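Local coordinates for Non-structural protein 5 (Modoc virus, PDB 2WA2) that probably transfers methyl groups from S-adenosylmethionine to the N7 and ribose 2'-O positions of the viral RNA cap, at residues A69-I74 against V80-T85; S95-A100 against V109-L114; E120-V125 against F135-D140; D150-D155 against N175-W180. The protein carries 4 engineered substitutions. All blocks are in the same frame, centred on the assembly; numbering follows the deposited sequence.

In the fold
From the N terminus, interaction 1 closes a five-residue turn, bringing the lead-in to strand 86-89 back against helix 66-76. Interaction 2 closes the next connection, where eight residues separate segment 95-100 from Val-109 of strand 106-112, and interaction 3 closes a nine-residue one, laying loop 120-125 on strand 133-136 and what follows it. Interaction 4 spans nineteen residues between strand 151-154 and helix 163-183. The four follow in series, none nested or crossing. Through space, interaction 2 touches the other three: Tyr-99 meets interaction 1, Tyr-98 interaction 3 and Trp-96 interaction 4. Interactions 2, 3 and 4 share one sheet, through strands of its parallel part, and one bound S-adenosylmethionine.

Interaction 1: A69-I74 against V80-T85; sequences AKLAWI and VELKGT. Engineered in segment 80-85: Thr-85 (natural residue Ser).
Ile-74 and Val-80 meet methyl to methyl, CG2 of the isoleucine lying 3.9 Å from CG1 of the valine, and their side chains cross obliquely. Val-80 points its CB toward the helix; its chi1 of 61° sets CG1 between the backbone N and the carbonyl carbon, and this is the branch that does the touching. On the isoleucine the short branch makes the contact, while the longer CG1-CD1 arm takes another direction. Beta-branched residues suit such a place, because each offers a methyl close to its own backbone where helix and chain pass near one another.

One helical turn back, Leu-71 has farther to reach. Its CB does not head for the loop, but with CG trans to the backbone N (chi1 -176°) the isobutyl end swings nearer and forks between two partners. CD1 comes to 4.3 Å from CG1 of Val-80, and CD2 to 4.5 Å from CD1 of Leu-82, a looser fit than the first pair. No hydrogen bond joins the two segments; the contact is wholly apolar and buried.

The cluster lies between helix 66-76 and the chain leading into strand 86-89. Val-80 and Leu-82 also rest on strand 151-154, Ile-74 and Val-80 reach Cys-190 of strand 188-193, and Tyr-99 of helix 95-101 packs against both Leu-71 and Leu-82.

Interaction 2: S95-A100 against V109-L114; sequences SWSYYA and VKAYTL. Engineered in segment 95-100: Ser-95 (natural residue Gly). With SAM (S-adenosylmethionine), chain C.
Van der Waals packing joins the two segments where Val-109 turns its methyls to the helix. CG2 forms the apolar pair, 4.1 Å from CB of Ala-100, while CG1 lies 3.6 Å from the hydroxyl OG of Ser-97. With chi1 at -177°, CG1 stands trans to the backbone N and CG2 beside it, which gives each helical residue its own methyl. Ala-111, two residues on along the same strand face, brings its CB to 3.2 Å from Ser-97 OG, a snug fit. Small residues suit this interface, since helix and strand axes run 9.0 Å apart and almost exactly antiparallel (178°).

The one polar side chain among the touching residues is Ser-97. Its hydroxyl, although pressed against methyl groups, is satisfied by a hydrogen bond with Asp-88 OD2.

Ligand contacts fall at the helix start and just past the strand. The amide N atoms of Ser-95, an engineered residue, and Trp-96 make weak hydrogen bonds to OXT (3.4 Å) and O of the S-adenosylmethionine carboxylate, a charge the helix N terminus would be expected to favour. The ligand amino N sits over one face of the Trp-96 indole, toward its rim and 3.4 Å above the plane. At the far end, Leu-114 CG touches the adenine, 3.8 Å from its C6.

These elements belong to the beta-alpha-beta unit 86-89, 95-101, 106-112 of the Rossmann-like fold. Strand 106-112 lies between strands 86-89 and 133-136, and helix 66-76 packs beside Trp-96 and Tyr-99.

Interaction 3: E120-V125 against F135-D140; sequences EKPRLV and FKSKVD. With SAM (S-adenosylmethionine), chain C.
Pro-122 lies over one face of the Phe-135 ring, and here the contact is tightest. Its CB stands 3.5 Å above the ring plane, toward the rim, in a CH-pi contact measuring 3.9 Å to the centroid and 25° off the normal. The rigid pyrrolidine suits the place, as it offers a compact apolar surface and needs no hydrogen-bond partner for its nitrogen. Leu-124 adds a methyl from an oblique direction, CD2 coming to 3.7 Å from Phe-135 CD2. Pro-122 and Leu-124 each run antiparallel to the phenylalanine side chain, and Tyr-98 of helix 95-101 meets the same ring with its plane inclined by about 45°.

Strand 133-136 is the outermost parallel strand of the Rossmann-like sheet, and as is usual in this fold the chain leaving its C-terminal end reaches the cofactor. Asp-140 OD1 accepts a 2.8 Å hydrogen bond from the adenine N6 (angle 161°) and a second from Thr-142 OG1. The carboxylate thus reads the amino group of the base.

The solvent side is looser and charged. Lysines suit it, their long chains carrying the ammonium groups to backbone carbonyls: Lys-121 and Lys-138 bring their NZ atoms to 5.1 Å from each other, a like-charged approach that Gly-115 O may ease, since Lys-138 NZ hydrogen-bonds to it and Lys-121 NZ does so weakly. Lys-121 NZ also bonds weakly to His-119 O.

Interaction 4: D150-D155 against N175-W180; sequences DTVLCD and NVISRW. With SAM (S-adenosylmethionine), chain C.
Ile-177 drives its terminal methyl between Val-152 and Cys-154, two residues on the same face of a strand. The contact belongs to the beta-alpha-beta unit 151-154, 163-183, 188-193 of the Rossmann-like fold, and helix and strand run nearly antiparallel (169°), their axes 10.0 Å apart.

In the first shell, Ile-177 CD1 does most of the work. It lies 3.6 Å from Cys-154 CB, 4.0 Å from Cys-154 SG and 3.9 Å from Val-152 CG1. The kink at chi2 (-54°) folds this methyl away from an extended course. Val-152 turns its other methyl, CG2, to the root of Trp-180, 4.3 Å from CB, so the valine spans one turn of the helix. Isoleucine suits the place because its longer branch carries a methyl from the helix to the sheet, while compact valine and cysteine accept its end. All four touching residues are buried, and no hydrogen bond crosses between the segments.

A second shell holds these groups in place. Ile-177 also leans on Leu-89 and Val-191 from the strands flanking 151-154, and on Met-208 of helix 199-212, while the Trp-180 indole meets Phe-147 edge-to-face.

Farther out, at the C-terminal end of the strand, lies Asp-155, part of the S-adenosylmethionine pocket. Its CG stands trans to the backbone N, which carries the carboxylate to the amino end of the ligand, and the two oxygens take different partners: OD1 bonds to Tyr-230 OH, and OD2 receives a 2.8 Å hydrogen bond from the ligand amino N.

Interaction 1: A69-I74 against V80-T85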
# COMPACT_ATOMS: atom_id res chain seq x y z
N ALA A 69 11.14 0.80 5.21
CA ALA A 69 11.42 2.21 4.98
C ALA A 69 10.15 2.96 4.60
O ALA A 69 9.94 4.08 5.03
CB ALA A 69 12.49 2.36 3.88
N LYS A 70 9.30 2.33 3.78
CA LYS A 70 8.07 2.97 3.31
C LYS A 70 7.10 3.18 4.45
O LYS A 70 6.57 4.27 4.61
CB LYS A 70 7.42 2.18 2.17
CG LYS A 70 8.14 2.35 0.83
CD LYS A 70 7.78 1.26 -0.21
CE LYS A 70 6.31 1.17 -0.51
NZ LYS A 70 6.04 0.04 -1.49
N LEU A 71 6.88 2.14 5.27
CA LEU A 71 5.91 2.29 6.38
C LEU A 71 6.46 3.29 7.38
O LEU A 71 5.70 4.09 7.92
CB LEU A 71 5.61 0.97 7.08
CG LEU A 71 4.54 1.02 8.19
CD1 LEU A 71 3.26 1.67 7.69
CD2 LEU A 71 4.29 -0.37 8.80
N ALA A 72 7.77 3.24 7.62
CA ALA A 72 8.42 4.18 8.56
C ALA A 72 8.25 5.64 8.11
O ALA A 72 7.97 6.52 8.93
CB ALA A 72 9.94 3.83 8.75
N TRP A 73 8.39 5.86 6.80
CA TRP A 73 8.18 7.17 6.20
C TRP A 73 6.76 7.66 6.42
O TRP A 73 6.56 8.79 6.87
CB TRP A 73 8.52 7.15 4.70
CG TRP A 73 8.56 8.54 4.08
CD1 TRP A 73 9.67 9.33 3.92
CD2 TRP A 73 7.45 9.29 3.56
NE1 TRP A 73 9.31 10.52 3.31
CE2 TRP A 73 7.96 10.52 3.09
CE3 TRP A 73 6.07 9.04 3.44
CZ2 TRP A 73 7.14 11.51 2.50
CZ3 TRP A 73 5.25 10.02 2.84
CH2 TRP A 73 5.80 11.25 2.39
N ILE A 74 5.77 6.83 6.08
CA ILE A 74 4.37 7.16 6.30
C ILE A 74 4.08 7.43 7.79
O ILE A 74 3.33 8.36 8.13
CB ILE A 74 3.45 6.03 5.79
CG1 ILE A 74 3.63 5.84 4.27
CG2 ILE A 74 1.96 6.28 6.23
CD1 ILE A 74 2.93 4.60 3.72
N VAL A 80 -0.33 7.45 9.54
CA VAL A 80 -1.08 6.38 10.22
C VAL A 80 -0.62 6.23 11.66
O VAL A 80 0.58 6.14 11.93
CB VAL A 80 -0.94 5.00 9.47
CG1 VAL A 80 0.53 4.53 9.41
CG2 VAL A 80 -1.84 3.93 10.11
N GLU A 81 -1.59 6.19 12.57
CA GLU A 81 -1.32 5.93 13.98
C GLU A 81 -1.28 4.42 14.21
O GLU A 81 -2.30 3.75 14.13
CB GLU A 81 -2.36 6.61 14.88
CG GLU A 81 -2.19 6.33 16.41
CD GLU A 81 -0.92 6.97 17.04
OE1 GLU A 81 -0.30 7.91 16.44
OE2 GLU A 81 -0.56 6.54 18.16
N LEU A 82 -0.09 3.90 14.48
CA LEU A 82 0.08 2.48 14.70
C LEU A 82 -0.25 2.22 16.18
O LEU A 82 0.44 2.70 17.06
CB LEU A 82 1.51 2.06 14.30
CG LEU A 82 1.86 2.18 12.80
CD1 LEU A 82 3.32 1.91 12.53
CD2 LEU A 82 0.98 1.31 11.89
N LYS A 83 -1.34 1.51 16.44
CA LYS A 83 -1.80 1.34 17.84
C LYS A 83 -2.69 0.14 18.09
O LYS A 83 -3.40 -0.34 17.18
CB LYS A 83 -2.54 2.61 18.31
CG LYS A 83 -3.87 2.82 17.64
CD LYS A 83 -4.69 3.90 18.31
CE LYS A 83 -5.74 4.44 17.37
NZ LYS A 83 -6.84 3.46 17.09
N GLY A 84 -2.66 -0.34 19.34
CA GLY A 84 -3.56 -1.42 19.77
C GLY A 84 -3.33 -2.69 18.97
O GLY A 84 -2.19 -3.10 18.80
N THR A 85 -4.43 -3.30 18.55
CA THR A 85 -4.45 -4.46 17.67
C THR A 85 -4.25 -4.01 16.19
O THR A 85 -5.12 -3.35 15.59
CB THR A 85 -5.75 -5.26 17.84
OG1 THR A 85 -5.86 -5.66 19.21
CG2 THR A 85 -5.78 -6.52 16.89

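Interaction 2: S95-A100 against V109-L114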
# COMPACT_ATOMS: atom_id res chain seq x y z
N SER A 95 7.84 -7.35 6.95
CA SER A 95 8.56 -6.12 7.36
C SER A 95 7.65 -5.12 8.03
O SER A 95 8.03 -4.50 9.01
CB SER A 95 9.29 -5.45 6.18
OG SER A 95 10.49 -6.13 5.88
N TRP A 96 6.43 -4.95 7.51
CA TRP A 96 5.48 -4.02 8.14
C TRP A 96 5.10 -4.49 9.55
O TRP A 96 4.90 -3.68 10.44
CB TRP A 96 4.21 -3.87 7.29
CG TRP A 96 4.35 -2.87 6.11
CD1 TRP A 96 5.51 -2.46 5.51
CD2 TRP A 96 3.28 -2.19 5.44
NE1 TRP A 96 5.22 -1.55 4.50
CE2 TRP A 96 3.87 -1.37 4.43
CE3 TRP A 96 1.88 -2.18 5.59
CZ2 TRP A 96 3.11 -0.55 3.60
CZ3 TRP A 96 1.11 -1.34 4.75
CH2 TRP A 96 1.73 -0.55 3.77
N SER A 97 4.98 -5.80 9.73
CA SER A 97 4.56 -6.36 11.01
C SER A 97 5.63 -6.14 12.08
O SER A 97 5.32 -5.78 13.21
CB SER A 97 4.26 -7.85 10.83
OG SER A 97 2.99 -7.99 10.23
N TYR A 98 6.89 -6.33 11.69
CA TYR A 98 8.04 -6.11 12.57
C TYR A 98 8.21 -4.62 12.84
O TYR A 98 8.58 -4.23 13.95
CB TYR A 98 9.31 -6.71 11.98
CG TYR A 98 9.39 -8.20 12.18
CD1 TYR A 98 9.57 -8.75 13.45
CD2 TYR A 98 9.29 -9.07 11.10
CE1 TYR A 98 9.62 -10.13 13.64
CE2 TYR A 98 9.36 -10.46 11.28
CZ TYR A 98 9.51 -10.97 12.55
OH TYR A 98 9.56 -12.33 12.72
N TYR A 99 7.92 -3.80 11.84
CA TYR A 99 7.92 -2.37 12.08
C TYR A 99 6.85 -2.01 13.10
O TYR A 99 7.15 -1.38 14.13
CB TYR A 99 7.78 -1.54 10.80
CG TYR A 99 7.84 -0.08 11.14
CD1 TYR A 99 9.07 0.55 11.39
CD2 TYR A 99 6.68 0.67 11.29
CE1 TYR A 99 9.12 1.91 11.75
CE2 TYR A 99 6.72 2.03 11.64
CZ TYR A 99 7.94 2.63 11.88
OH TYR A 99 7.95 3.97 12.22
N ALA A 100 5.60 -2.41 12.83
CA ALA A 100 4.49 -2.14 13.72
C ALA A 100 4.76 -2.65 15.13
O ALA A 100 4.47 -1.96 16.09
CB ALA A 100 3.20 -2.77 13.17
N VAL A 109 0.22 -7.71 16.91
CA VAL A 109 0.15 -7.67 15.46
C VAL A 109 -0.32 -9.03 14.95
O VAL A 109 0.28 -10.05 15.26
CB VAL A 109 1.50 -7.28 14.82
CG1 VAL A 109 1.36 -7.19 13.30
CG2 VAL A 109 1.99 -5.96 15.37
N LYS A 110 -1.41 -9.02 14.22
CA LYS A 110 -1.95 -10.19 13.60
C LYS A 110 -1.70 -10.03 12.09
O LYS A 110 -2.32 -9.17 11.41
CB LYS A 110 -3.43 -10.30 13.94
CG LYS A 110 -3.69 -10.43 15.46
CD LYS A 110 -5.17 -10.72 15.68
CE LYS A 110 -5.54 -10.89 17.14
NZ LYS A 110 -7.05 -11.10 17.25
N ALA A 111 -0.79 -10.85 11.59
CA ALA A 111 -0.24 -10.77 10.23
C ALA A 111 -0.69 -11.98 9.37
O ALA A 111 -0.68 -13.13 9.84
CB ALA A 111 1.28 -10.70 10.31
N TYR A 112 -1.11 -11.71 8.14
CA TYR A 112 -1.72 -12.72 7.27
C TYR A 112 -1.18 -12.63 5.86
O TYR A 112 -1.05 -11.53 5.31
CB TYR A 112 -3.26 -12.55 7.26
CG TYR A 112 -3.87 -12.67 8.63
CD1 TYR A 112 -4.23 -13.92 9.14
CD2 TYR A 112 -4.06 -11.54 9.43
CE1 TYR A 112 -4.78 -14.04 10.43
CE2 TYR A 112 -4.62 -11.64 10.73
CZ TYR A 112 -4.96 -12.89 11.21
OH TYR A 112 -5.51 -13.02 12.47
N THR A 113 -0.86 -13.78 5.26
CA THR A 113 -0.41 -13.76 3.87
C THR A 113 -0.66 -15.11 3.19
O THR A 113 -0.83 -16.14 3.87
CB THR A 113 1.07 -13.30 3.77
OG1 THR A 113 1.33 -12.73 2.48
CG2 THR A 113 2.05 -14.42 4.12
N LEU A 114 -0.74 -15.10 1.87
CA LEU A 114 -0.98 -16.31 1.09
C LEU A 114 0.12 -17.34 1.31
O LEU A 114 -0.16 -18.47 1.70
CB LEU A 114 -1.04 -15.97 -0.39
CG LEU A 114 -2.36 -15.71 -1.09
CD1 LEU A 114 -2.02 -15.70 -2.56
CD2 LEU A 114 -3.41 -16.80 -0.79
N SAM C . 4.44 -5.10 3.49
CA SAM C . 5.27 -6.24 2.96
C SAM C . 6.63 -6.27 3.66
O SAM C . 6.99 -5.29 4.32
OXT SAM C . 7.41 -7.24 3.58
CB SAM C . 5.47 -6.09 1.45
CG SAM C . 4.20 -6.34 0.64
SD SAM C . 4.07 -8.12 0.37
CE SAM C . 5.08 -8.24 -1.14
C5' SAM C . 2.45 -8.28 -0.40
C4' SAM C . 2.00 -9.72 -0.13
O4' SAM C . 0.60 -9.87 -0.23
C3' SAM C . 2.59 -10.70 -1.14
O3' SAM C . 3.58 -11.44 -0.47
C2' SAM C . 1.44 -11.60 -1.56
O2' SAM C . 1.82 -12.95 -1.44
C1' SAM C . 0.36 -11.22 -0.55
N9 SAM C . -0.99 -11.41 -1.06
C8 SAM C . -1.46 -11.07 -2.31
N7 SAM C . -2.75 -11.38 -2.39
C5 SAM C . -3.11 -11.93 -1.20
C6 SAM C . -4.32 -12.43 -0.72
N6 SAM C . -5.41 -12.47 -1.47
N1 SAM C . -4.38 -12.90 0.58
C2 SAM C . -3.27 -12.90 1.38
N3 SAM C . -2.06 -12.41 0.93
C4 SAM C . -2.01 -11.94 -0.36

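Interaction 3: E120-V125 against F135-D140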
# COMPACT_ATOMS: atom_id res chain seq x y z
N GLU A 120 5.75 -14.78 -1.14
CA GLU A 120 6.60 -14.59 0.03
C GLU A 120 5.97 -15.17 1.29
O GLU A 120 4.79 -14.95 1.55
CB GLU A 120 6.89 -13.10 0.26
CG GLU A 120 7.59 -12.39 -0.88
CD GLU A 120 8.90 -13.04 -1.26
OE1 GLU A 120 9.64 -13.46 -0.33
OE2 GLU A 120 9.20 -13.14 -2.48
N LYS A 121 6.78 -15.88 2.07
CA LYS A 121 6.39 -16.41 3.37
C LYS A 121 7.02 -15.53 4.45
O LYS A 121 8.08 -14.96 4.23
CB LYS A 121 6.87 -17.85 3.55
CG LYS A 121 6.19 -18.86 2.65
CD LYS A 121 6.93 -20.18 2.62
CE LYS A 121 6.50 -20.99 1.42
NZ LYS A 121 6.48 -20.18 0.14
N PRO A 122 6.37 -15.42 5.63
CA PRO A 122 6.96 -14.62 6.69
C PRO A 122 8.37 -15.08 7.03
O PRO A 122 8.66 -16.28 7.00
CB PRO A 122 5.99 -14.80 7.86
CG PRO A 122 4.73 -15.16 7.24
CD PRO A 122 5.07 -15.97 6.03
N ARG A 123 9.24 -14.10 7.28
CA ARG A 123 10.64 -14.32 7.64
C ARG A 123 10.75 -14.01 9.12
O ARG A 123 10.74 -12.83 9.51
CB ARG A 123 11.53 -13.36 6.82
CG ARG A 123 13.03 -13.63 6.87
CD ARG A 123 13.53 -14.24 5.54
NE ARG A 123 14.93 -14.68 5.62
CZ ARG A 123 15.54 -15.50 4.76
NH1 ARG A 123 14.88 -16.00 3.72
NH2 ARG A 123 16.81 -15.82 4.94
N LEU A 124 10.84 -15.05 9.95
CA LEU A 124 10.97 -14.88 11.41
C LEU A 124 12.34 -14.34 11.82
O LEU A 124 13.39 -14.89 11.42
CB LEU A 124 10.65 -16.18 12.16
CG LEU A 124 9.30 -16.88 11.88
CD1 LEU A 124 9.02 -17.93 12.94
CD2 LEU A 124 8.13 -15.91 11.77
N VAL A 125 12.34 -13.26 12.59
CA VAL A 125 13.58 -12.72 13.17
C VAL A 125 13.39 -12.37 14.64
O VAL A 125 12.26 -12.29 15.14
CB VAL A 125 14.16 -11.48 12.41
CG1 VAL A 125 14.81 -11.90 11.08
CG2 VAL A 125 13.12 -10.39 12.21
N PHE A 135 2.08 -14.57 13.03
CA PHE A 135 2.06 -14.72 11.58
C PHE A 135 1.19 -15.90 11.22
O PHE A 135 1.31 -16.99 11.83
CB PHE A 135 3.46 -14.94 11.02
CG PHE A 135 4.29 -13.71 10.99
CD1 PHE A 135 4.07 -12.73 10.04
CD2 PHE A 135 5.35 -13.54 11.87
CE1 PHE A 135 4.87 -11.56 10.00
CE2 PHE A 135 6.14 -12.41 11.84
CZ PHE A 135 5.90 -11.42 10.89
N LYS A 136 0.29 -15.68 10.26
CA LYS A 136 -0.45 -16.77 9.67
C LYS A 136 -0.33 -16.80 8.14
O LYS A 136 -0.88 -15.94 7.45
CB LYS A 136 -1.90 -16.77 10.14
CG LYS A 136 -2.55 -18.18 9.99
CD LYS A 136 -3.09 -18.72 11.33
CE LYS A 136 -4.51 -18.17 11.67
NZ LYS A 136 -5.62 -18.43 10.65
N SER A 137 0.39 -17.78 7.62
CA SER A 137 0.43 -18.03 6.19
C SER A 137 -0.74 -18.91 5.77
O SER A 137 -1.53 -19.37 6.62
CB SER A 137 1.77 -18.65 5.75
OG SER A 137 2.83 -17.79 6.14
N LYS A 138 -0.85 -19.13 4.47
CA LYS A 138 -1.90 -19.95 3.89
C LYS A 138 -3.29 -19.41 4.21
O LYS A 138 -4.19 -20.16 4.63
CB LYS A 138 -1.75 -21.42 4.32
CG LYS A 138 -0.31 -21.90 4.30
CD LYS A 138 0.20 -22.04 2.92
CE LYS A 138 1.61 -22.69 2.96
NZ LYS A 138 2.20 -22.62 1.60
N VAL A 139 -3.46 -18.10 4.01
CA VAL A 139 -4.73 -17.41 4.18
C VAL A 139 -4.90 -16.44 3.02
O VAL A 139 -3.97 -15.65 2.70
CB VAL A 139 -4.79 -16.60 5.54
CG1 VAL A 139 -6.03 -15.76 5.59
CG2 VAL A 139 -4.80 -17.55 6.73
N ASP A 140 -6.07 -16.51 2.39
CA ASP A 140 -6.49 -15.57 1.36
C ASP A 140 -7.25 -14.48 2.10
O ASP A 140 -8.40 -14.68 2.55
CB ASP A 140 -7.39 -16.25 0.33
CG ASP A 140 -7.86 -15.30 -0.77
OD1 ASP A 140 -7.64 -14.05 -0.67
OD2 ASP A 140 -8.46 -15.82 -1.74
N SAM C . 4.44 -5.10 3.49
CA SAM C . 5.27 -6.24 2.96
C SAM C . 6.63 -6.27 3.66
O SAM C . 6.99 -5.29 4.32
OXT SAM C . 7.41 -7.24 3.58
CB SAM C . 5.47 -6.09 1.45
CG SAM C . 4.20 -6.34 0.64
SD SAM C . 4.07 -8.12 0.37
CE SAM C . 5.08 -8.24 -1.14
C5' SAM C . 2.45 -8.28 -0.40
C4' SAM C . 2.00 -9.72 -0.13
O4' SAM C . 0.60 -9.87 -0.23
C3' SAM C . 2.59 -10.70 -1.14
O3' SAM C . 3.58 -11.44 -0.47
C2' SAM C . 1.44 -11.60 -1.56
O2' SAM C . 1.82 -12.95 -1.44
C1' SAM C . 0.36 -11.22 -0.55
N9 SAM C . -0.99 -11.41 -1.06
C8 SAM C . -1.46 -11.07 -2.31
N7 SAM C . -2.75 -11.38 -2.39
C5 SAM C . -3.11 -11.93 -1.20
C6 SAM C . -4.32 -12.43 -0.72
N6 SAM C . -5.41 -12.47 -1.47
N1 SAM C . -4.38 -12.90 0.58
C2 SAM C . -3.27 -12.90 1.38
N3 SAM C . -2.06 -12.41 0.93
C4 SAM C . -2.01 -11.94 -0.36

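Interaction 4: D150-D155 against N175-W180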
# COMPACT_ATOMS: atom_id res chain seq x y z
N ASP A 150 -7.54 -1.99 15.80
CA ASP A 150 -7.40 -0.54 15.94
C ASP A 150 -6.65 0.11 14.79
O ASP A 150 -6.77 1.33 14.57
CB ASP A 150 -6.71 -0.25 17.25
CG ASP A 150 -7.42 -0.90 18.42
OD1 ASP A 150 -8.50 -0.39 18.75
OD2 ASP A 150 -6.93 -1.93 18.93
N THR A 151 -5.88 -0.71 14.05
CA THR A 151 -5.10 -0.25 12.90
C THR A 151 -5.17 -1.33 11.81
O THR A 151 -4.89 -2.49 12.07
CB THR A 151 -3.61 -0.08 13.25
OG1 THR A 151 -3.46 0.63 14.49
CG2 THR A 151 -2.89 0.63 12.14
N VAL A 152 -5.55 -0.92 10.61
CA VAL A 152 -5.61 -1.86 9.48
C VAL A 152 -4.52 -1.51 8.46
O VAL A 152 -4.56 -0.44 7.86
CB VAL A 152 -6.99 -1.86 8.84
CG1 VAL A 152 -7.00 -2.73 7.56
CG2 VAL A 152 -8.03 -2.27 9.86
N LEU A 153 -3.57 -2.42 8.29
CA LEU A 153 -2.47 -2.25 7.32
C LEU A 153 -2.69 -3.21 6.18
O LEU A 153 -3.07 -4.35 6.40
CB LEU A 153 -1.09 -2.55 7.95
CG LEU A 153 -0.69 -1.70 9.16
CD1 LEU A 153 0.73 -2.07 9.60
CD2 LEU A 153 -0.81 -0.18 8.88
N CYS A 154 -2.41 -2.78 4.95
CA CYS A 154 -2.50 -3.72 3.84
C CYS A 154 -1.57 -3.28 2.74
O CYS A 154 -1.65 -2.14 2.29
CB CYS A 154 -3.92 -3.77 3.30
SG CYS A 154 -4.20 -4.96 1.95
N ASP A 155 -0.67 -4.16 2.34
CA ASP A 155 0.33 -3.79 1.34
C ASP A 155 0.25 -4.77 0.16
O ASP A 155 1.27 -5.18 -0.40
CB ASP A 155 1.71 -3.76 2.00
CG ASP A 155 2.77 -3.01 1.18
OD1 ASP A 155 2.45 -2.11 0.38
OD2 ASP A 155 3.96 -3.32 1.35
N ASN A 175 -12.28 -3.00 -1.88
CA ASN A 175 -13.53 -3.61 -1.43
C ASN A 175 -13.35 -4.42 -0.12
O ASN A 175 -14.16 -4.33 0.82
CB ASN A 175 -14.17 -4.44 -2.56
CG ASN A 175 -15.52 -4.99 -2.18
OD1 ASN A 175 -15.68 -6.19 -2.03
ND2 ASN A 175 -16.50 -4.09 -1.96
N VAL A 176 -12.26 -5.18 -0.03
CA VAL A 176 -11.95 -5.94 1.18
C VAL A 176 -11.69 -5.00 2.36
O VAL A 176 -12.27 -5.13 3.46
CB VAL A 176 -10.75 -6.88 0.94
CG1 VAL A 176 -10.29 -7.51 2.24
CG2 VAL A 176 -11.14 -7.94 -0.11
N ILE A 177 -10.81 -4.03 2.15
CA ILE A 177 -10.46 -3.06 3.18
C ILE A 177 -11.71 -2.29 3.66
O ILE A 177 -11.84 -2.06 4.86
CB ILE A 177 -9.34 -2.07 2.70
CG1 ILE A 177 -8.01 -2.82 2.53
CG2 ILE A 177 -9.23 -0.82 3.63
CD1 ILE A 177 -7.51 -3.63 3.75
N SER A 178 -12.61 -1.92 2.75
CA SER A 178 -13.85 -1.22 3.16
C SER A 178 -14.64 -2.00 4.22
O SER A 178 -15.18 -1.41 5.15
CB SER A 178 -14.73 -0.87 1.95
OG SER A 178 -14.08 0.15 1.21
N ARG A 179 -14.66 -3.34 4.11
CA ARG A 179 -15.32 -4.18 5.11
C ARG A 179 -14.64 -4.07 6.47
O ARG A 179 -15.31 -4.00 7.52
CB ARG A 179 -15.36 -5.64 4.64
CG ARG A 179 -16.26 -5.85 3.45
CD ARG A 179 -16.06 -7.24 2.88
NE ARG A 179 -16.68 -7.34 1.57
CZ ARG A 179 -16.17 -8.01 0.54
NH1 ARG A 179 -15.00 -8.65 0.67
NH2 ARG A 179 -16.83 -8.03 -0.61
N TRP A 180 -13.32 -4.06 6.46
CA TRP A 180 -12.57 -3.87 7.70
C TRP A 180 -12.85 -2.51 8.35
O TRP A 180 -13.03 -2.43 9.57
CB TRP A 180 -11.08 -4.06 7.46
CG TRP A 180 -10.71 -5.54 7.27
CD1 TRP A 180 -10.81 -6.30 6.13
CD2 TRP A 180 -10.20 -6.40 8.29
NE1 TRP A 180 -10.38 -7.60 6.38
CE2 TRP A 180 -9.99 -7.69 7.70
CE3 TRP A 180 -9.90 -6.22 9.64
CZ2 TRP A 180 -9.48 -8.77 8.42
CZ3 TRP A 180 -9.39 -7.31 10.36
CH2 TRP A 180 -9.20 -8.57 9.75
N SAM C . 4.44 -5.10 3.49
CA SAM C . 5.27 -6.24 2.96
C SAM C . 6.63 -6.27 3.66
O SAM C . 6.99 -5.29 4.32
OXT SAM C . 7.41 -7.24 3.58
CB SAM C . 5.47 -6.09 1.45
CG SAM C . 4.20 -6.34 0.64
SD SAM C . 4.07 -8.12 0.37
CE SAM C . 5.08 -8.24 -1.14
C5' SAM C . 2.45 -8.28 -0.40
C4' SAM C . 2.00 -9.72 -0.13
O4' SAM C . 0.60 -9.87 -0.23
C3' SAM C . 2.59 -10.70 -1.14
O3' SAM C . 3.58 -11.44 -0.47
C2' SAM C . 1.44 -11.60 -1.56
O2' SAM C . 1.82 -12.95 -1.44
C1' SAM C . 0.36 -11.22 -0.55
N9 SAM C . -0.99 -11.41 -1.06
C8 SAM C . -1.46 -11.07 -2.31
N7 SAM C . -2.75 -11.38 -2.39
C5 SAM C . -3.11 -11.93 -1.20
C6 SAM C . -4.32 -12.43 -0.72
N6 SAM C . -5.41 -12.47 -1.47
N1 SAM C . -4.38 -12.90 0.58
C2 SAM C . -3.27 -12.90 1.38
N3 SAM C . -2.06 -12.41 0.93
C4 SAM C . -2.01 -11.94 -0.36